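Local coordinates for thiamine monophosphate kinase (Aquifex aeolicus, PDB 1VQV), which catalyses the ATP-dependent phosphorylation of thiamine monophosphate to thiamine diphosphate, the active form of vitamin B1, and works as a homodimer, at residues 90-93 against 94-98; 97-100 against 101-104. One frame throughout, in Å; residues are numbered along the deposited sequence.

Contact 1. Residues 90-93 against 94-98; sequences EDLE and VSYVE
L92 carries its CG anti to the backbone N (chi1 -173°) and Y96 does likewise, and from these settings the leucine branches lie against the root of the tyrosine ring at the N-terminal start of helix 94-111. E93 is the N-cap of this helix; L92 just before it and V97 in the first turn form a hydrophobic staple, L92 CD2 meeting V97 CG2 at 4.0 Å. The valine can offer this methyl because its other one, CG1, is the branch anti to the backbone N. Y96 is an added contact of the same leucine: CD2 approaches Y96 CD2 obliquely at 3.7 Å, while CD1 lies 4.2 Å from Y96 CG. Further packing on L92 comes from R53 and I126 of the same chain and from L3 of the second subunit; F51 and I126 also touch Y96. The E93 side chain bends at chi2, and its carboxylate leads away from the helix start, with a long, weak ion pair to R2 of the second subunit. The backbone closes the turn: Y96 N donates to E93 O at 2.9 Å, bent to 141° at the hydrogen, and the nitrogen stands 61° out of the carbonyl plane, well off the lone pairs.

Contact 2. Residues 97-100 against 101-104; sequences VERF and YIGV
F100 and Y101, neighbours on helix 94-111, form a T-shaped pair: the phenylalanine edge is directed at the tyrosine face, with centroids 4.9 Å apart and planes at 87°. F100 CD2 stands over the centre of the Y101 ring. The aliphatic contacts flank this pair. V97 CG1 meets the edge of the tyrosine in its plane, 3.7 Å from Y101 CE2; with CG of Y101 beside its backbone N (chi1 -80°), the ring runs alongside the valine. One turn on, V104 CG2 touches F100 CE2 at 3.6 Å. The backbone bonds are those of an alpha-helix. Y101 N donates to V97 O at 3.0 Å, G103 N to R99 O at 3.2 Å, and V104 N to F100 O at 3.1 Å; I102 N is held more weakly, by both E98 O and R99 O. The charged end of R99 turns elsewhere, to a salt bridge with E58. Y101 belongs to the ATP-binding site and also packs on I84 and L86 of strand 77-88. An alanine at Y101 is likely to leave the F100 edge without its aromatic face and V97 without its ring neighbour. This apolar, edge-to-face packing probably fixes the tilt of a nucleotide-binding tyrosine.

Contacts 1 and 2 follow one another along helix 94-111 and share V97 and E98, with centres about 10 Å apart. Contact 1 is the partly buried entry, where the loop after strand 77-88 becomes helix, and its charged E93 lies toward the second subunit. Contact 2 lies deeper in the beta-alpha-beta unit formed by strand 77-88, the helix and strand 114-122; most of its side chains are buried. Chemistry follows place: a single three-residue backbone bond from the N-cap carbonyl and leucine packing at the start, regular helix bonds and an edge-to-face ring pair further in. V97 serves both contacts with different methyls. Both contacts also pack on the second subunit, but contact 2 alone contains an ATP-binding residue.

Contact 1. Residues 90-93 against 94-98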
ATOM      1  N   GLU B  90     -18.131   5.369  -7.583  1.00 62.06           N
ATOM      2  CA  GLU B  90     -18.341   6.629  -8.305  1.00 63.21           C
ATOM      3  C   GLU B  90     -19.513   7.466  -7.760  1.00 61.14           C
ATOM      4  O   GLU B  90     -19.542   8.684  -7.925  1.00 59.75           O
ATOM      5  CB  GLU B  90     -18.527   6.367  -9.820  1.00 64.85           C
ATOM      6  CG  GLU B  90     -19.915   5.856 -10.206  1.00 69.51           C
ATOM      7  CD  GLU B  90     -20.078   5.591 -11.713  1.00 73.51           C
ATOM      8  OE1 GLU B  90     -19.573   6.406 -12.526  1.00 75.35           O
ATOM      9  OE2 GLU B  90     -20.731   4.580 -12.089  1.00 74.58           O
ATOM     10  N   ASP B  91     -20.466   6.821  -7.097  1.00 60.37           N
ATOM     11  CA  ASP B  91     -21.619   7.538  -6.543  1.00 60.93           C
ATOM     12  C   ASP B  91     -21.463   7.917  -5.074  1.00 59.23           C
ATOM     13  O   ASP B  91     -22.446   8.125  -4.367  1.00 59.48           O
ATOM     14  CB  ASP B  91     -22.882   6.697  -6.696  1.00 63.20           C
ATOM     15  CG  ASP B  91     -22.724   5.327  -6.100  1.00 66.03           C
ATOM     16  OD1 ASP B  91     -21.631   4.745  -6.303  1.00 67.77           O
ATOM     17  OD2 ASP B  91     -23.681   4.833  -5.448  1.00 67.48           O
ATOM     18  N   LEU B  92     -20.225   7.999  -4.617  1.00 57.99           N
ATOM     19  CA  LEU B  92     -19.967   8.363  -3.244  1.00 57.05           C
ATOM     20  C   LEU B  92     -20.021   9.887  -3.100  1.00 57.41           C
ATOM     21  O   LEU B  92     -19.613  10.615  -4.009  1.00 56.71           O
ATOM     22  CB  LEU B  92     -18.588   7.855  -2.821  1.00 54.37           C
ATOM     23  CG  LEU B  92     -18.328   8.047  -1.328  1.00 51.69           C
ATOM     24  CD1 LEU B  92     -19.291   7.171  -0.554  1.00 51.70           C
ATOM     25  CD2 LEU B  92     -16.889   7.709  -0.980  1.00 51.46           C
ATOM     26  N   GLU B  93     -20.534  10.361  -1.964  1.00 56.98           N
ATOM     27  CA  GLU B  93     -20.613  11.793  -1.700  1.00 56.32           C
ATOM     28  C   GLU B  93     -19.209  12.365  -1.597  1.00 55.15           C
ATOM     29  O   GLU B  93     -18.352  11.813  -0.904  1.00 56.60           O
ATOM     30  CB  GLU B  93     -21.350  12.077  -0.389  1.00 58.84           C
ATOM     31  CG  GLU B  93     -22.856  12.040  -0.478  1.00 61.42           C
ATOM     32  CD  GLU B  93     -23.396  10.631  -0.510  1.00 65.12           C
ATOM     33  OE1 GLU B  93     -22.576   9.676  -0.573  1.00 65.86           O
ATOM     34  OE2 GLU B  93     -24.644  10.477  -0.472  1.00 65.93           O
ATOM     35  N   VAL B  94     -18.966  13.478  -2.275  1.00 53.35           N
ATOM     36  CA  VAL B  94     -17.649  14.089  -2.235  1.00 52.89           C
ATOM     37  C   VAL B  94     -17.288  14.481  -0.808  1.00 52.27           C
ATOM     38  O   VAL B  94     -16.125  14.446  -0.419  1.00 51.61           O
ATOM     39  CB  VAL B  94     -17.602  15.341  -3.121  1.00 53.39           C
ATOM     40  CG1 VAL B  94     -16.281  16.034  -2.957  1.00 53.74           C
ATOM     41  CG2 VAL B  94     -17.835  14.963  -4.567  1.00 55.50           C
ATOM     42  N   SER B  95     -18.306  14.855  -0.041  1.00 51.24           N
ATOM     43  CA  SER B  95     -18.144  15.275   1.342  1.00 49.35           C
ATOM     44  C   SER B  95     -17.585  14.138   2.187  1.00 48.73           C
ATOM     45  O   SER B  95     -16.920  14.372   3.198  1.00 47.40           O
ATOM     46  CB  SER B  95     -19.493  15.752   1.899  1.00 47.35           C
ATOM     47  OG  SER B  95     -20.490  14.752   1.770  1.00 46.79           O
ATOM     48  N   TYR B  96     -17.852  12.906   1.757  1.00 48.61           N
ATOM     49  CA  TYR B  96     -17.366  11.729   2.463  1.00 49.55           C
ATOM     50  C   TYR B  96     -15.858  11.687   2.367  1.00 48.59           C
ATOM     51  O   TYR B  96     -15.166  11.483   3.348  1.00 49.14           O
ATOM     52  CB  TYR B  96     -17.910  10.433   1.851  1.00 50.76           C
ATOM     53  CG  TYR B  96     -17.530   9.207   2.653  1.00 50.41           C
ATOM     54  CD1 TYR B  96     -18.415   8.671   3.587  1.00 51.35           C
ATOM     55  CD2 TYR B  96     -16.264   8.636   2.542  1.00 50.36           C
ATOM     56  CE1 TYR B  96     -18.056   7.602   4.396  1.00 52.77           C
ATOM     57  CE2 TYR B  96     -15.890   7.564   3.354  1.00 52.81           C
ATOM     58  CZ  TYR B  96     -16.793   7.050   4.282  1.00 52.04           C
ATOM     59  OH  TYR B  96     -16.437   6.006   5.110  1.00 51.39           O
ATOM     60  N   VAL B  97     -15.361  11.866   1.155  1.00 50.16           N
ATOM     61  CA  VAL B  97     -13.937  11.847   0.896  1.00 49.99           C
ATOM     62  C   VAL B  97     -13.270  13.024   1.594  1.00 50.90           C
ATOM     63  O   VAL B  97     -12.228  12.861   2.218  1.00 51.48           O
ATOM     64  CB  VAL B  97     -13.677  11.874  -0.638  1.00 48.61           C
ATOM     65  CG1 VAL B  97     -12.206  12.069  -0.942  1.00 48.33           C
ATOM     66  CG2 VAL B  97     -14.159  10.576  -1.248  1.00 46.90           C
ATOM     67  N   GLU B  98     -13.889  14.200   1.512  1.00 53.11           N
ATOM     68  CA  GLU B  98     -13.342  15.397   2.148  1.00 55.07           C
ATOM     69  C   GLU B  98     -13.229  15.223   3.670  1.00 54.73           C
ATOM     70  O   GLU B  98     -12.249  15.652   4.283  1.00 52.77           O
ATOM     71  CB  GLU B  98     -14.214  16.624   1.851  1.00 57.14           C
ATOM     72  CG  GLU B  98     -13.446  17.936   2.019  1.00 63.39           C
ATOM     73  CD  GLU B  98     -14.331  19.186   2.012  1.00 67.25           C
ATOM     74  OE1 GLU B  98     -15.115  19.372   1.044  1.00 67.38           O
ATOM     75  OE2 GLU B  98     -14.227  19.991   2.978  1.00 68.95           O
TER

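Contact 2. Residues 97-100 against 101-104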
ATOM      1  N   VAL B  97     -15.361  11.866   1.155  1.00 50.16           N
ATOM      2  CA  VAL B  97     -13.937  11.847   0.896  1.00 49.99           C
ATOM      3  C   VAL B  97     -13.270  13.024   1.594  1.00 50.90           C
ATOM      4  O   VAL B  97     -12.228  12.861   2.218  1.00 51.48           O
ATOM      5  CB  VAL B  97     -13.677  11.874  -0.638  1.00 48.61           C
ATOM      6  CG1 VAL B  97     -12.206  12.069  -0.942  1.00 48.33           C
ATOM      7  CG2 VAL B  97     -14.159  10.576  -1.248  1.00 46.90           C
ATOM      8  N   GLU B  98     -13.889  14.200   1.512  1.00 53.11           N
ATOM      9  CA  GLU B  98     -13.342  15.397   2.148  1.00 55.07           C
ATOM     10  C   GLU B  98     -13.229  15.223   3.670  1.00 54.73           C
ATOM     11  O   GLU B  98     -12.249  15.652   4.283  1.00 52.77           O
ATOM     12  CB  GLU B  98     -14.214  16.624   1.851  1.00 57.14           C
ATOM     13  CG  GLU B  98     -13.446  17.936   2.019  1.00 63.39           C
ATOM     14  CD  GLU B  98     -14.331  19.186   2.012  1.00 67.25           C
ATOM     15  OE1 GLU B  98     -15.115  19.372   1.044  1.00 67.38           O
ATOM     16  OE2 GLU B  98     -14.227  19.991   2.978  1.00 68.95           O
ATOM     17  N   ARG B  99     -14.241  14.603   4.273  1.00 54.20           N
ATOM     18  CA  ARG B  99     -14.236  14.389   5.707  1.00 53.19           C
ATOM     19  C   ARG B  99     -13.263  13.293   6.079  1.00 51.83           C
ATOM     20  O   ARG B  99     -12.686  13.304   7.164  1.00 51.45           O
ATOM     21  CB  ARG B  99     -15.644  14.068   6.194  1.00 53.53           C
ATOM     22  CG  ARG B  99     -16.517  15.308   6.250  1.00 56.48           C
ATOM     23  CD  ARG B  99     -17.976  14.999   6.523  1.00 59.97           C
ATOM     24  NE  ARG B  99     -18.774  16.223   6.484  1.00 63.53           N
ATOM     25  CZ  ARG B  99     -19.239  16.862   7.556  1.00 64.13           C
ATOM     26  NH1 ARG B  99     -18.996  16.388   8.770  1.00 65.34           N
ATOM     27  NH2 ARG B  99     -19.939  17.983   7.413  1.00 64.52           N
ATOM     28  N   PHE B 100     -13.066  12.356   5.162  1.00 49.95           N
ATOM     29  CA  PHE B 100     -12.139  11.262   5.384  1.00 49.69           C
ATOM     30  C   PHE B 100     -10.729  11.835   5.504  1.00 49.52           C
ATOM     31  O   PHE B 100      -9.984  11.505   6.434  1.00 50.12           O
ATOM     32  CB  PHE B 100     -12.185  10.274   4.213  1.00 47.89           C
ATOM     33  CG  PHE B 100     -11.048   9.298   4.212  1.00 45.16           C
ATOM     34  CD1 PHE B 100     -11.100   8.154   4.991  1.00 43.94           C
ATOM     35  CD2 PHE B 100      -9.892   9.570   3.498  1.00 45.35           C
ATOM     36  CE1 PHE B 100     -10.012   7.294   5.069  1.00 44.81           C
ATOM     37  CE2 PHE B 100      -8.800   8.720   3.568  1.00 46.07           C
ATOM     38  CZ  PHE B 100      -8.860   7.581   4.357  1.00 44.73           C
ATOM     39  N   TYR B 101     -10.366  12.692   4.559  1.00 49.53           N
ATOM     40  CA  TYR B 101      -9.040  13.293   4.558  1.00 52.58           C
ATOM     41  C   TYR B 101      -8.787  14.323   5.661  1.00 52.77           C
ATOM     42  O   TYR B 101      -7.636  14.643   5.964  1.00 51.54           O
ATOM     43  CB  TYR B 101      -8.746  13.877   3.178  1.00 54.74           C
ATOM     44  CG  TYR B 101      -8.310  12.809   2.201  1.00 55.53           C
ATOM     45  CD1 TYR B 101      -7.093  12.158   2.371  1.00 55.43           C
ATOM     46  CD2 TYR B 101      -9.129  12.423   1.142  1.00 56.91           C
ATOM     47  CE1 TYR B 101      -6.698  11.149   1.517  1.00 58.76           C
ATOM     48  CE2 TYR B 101      -8.751  11.410   0.276  1.00 57.90           C
ATOM     49  CZ  TYR B 101      -7.530  10.774   0.460  1.00 59.75           C
ATOM     50  OH  TYR B 101      -7.126   9.784  -0.426  1.00 61.21           O
ATOM     51  N   ILE B 102      -9.874  14.818   6.255  1.00 53.78           N
ATOM     52  CA  ILE B 102      -9.832  15.766   7.361  1.00 53.23           C
ATOM     53  C   ILE B 102      -9.299  14.959   8.532  1.00 52.17           C
ATOM     54  O   ILE B 102      -8.352  15.360   9.205  1.00 53.21           O
ATOM     55  CB  ILE B 102     -11.260  16.291   7.722  1.00 55.70           C
ATOM     56  CG1 ILE B 102     -11.746  17.275   6.653  1.00 57.12           C
ATOM     57  CG2 ILE B 102     -11.257  16.941   9.109  1.00 54.64           C
ATOM     58  CD1 ILE B 102     -13.153  17.826   6.900  1.00 58.63           C
ATOM     59  N   GLY B 103      -9.918  13.804   8.750  1.00 50.19           N
ATOM     60  CA  GLY B 103      -9.503  12.924   9.821  1.00 49.46           C
ATOM     61  C   GLY B 103      -8.073  12.445   9.635  1.00 49.04           C
ATOM     62  O   GLY B 103      -7.350  12.249  10.607  1.00 48.08           O
ATOM     63  N   VAL B 104      -7.666  12.254   8.383  1.00 49.26           N
ATOM     64  CA  VAL B 104      -6.317  11.805   8.067  1.00 47.15           C
ATOM     65  C   VAL B 104      -5.338  12.917   8.411  1.00 48.19           C
ATOM     66  O   VAL B 104      -4.301  12.670   9.014  1.00 46.99           O
ATOM     67  CB  VAL B 104      -6.185  11.436   6.549  1.00 44.80           C
ATOM     68  CG1 VAL B 104      -4.729  11.445   6.109  1.00 41.51           C
ATOM     69  CG2 VAL B 104      -6.772  10.061   6.290  1.00 43.80           C
TER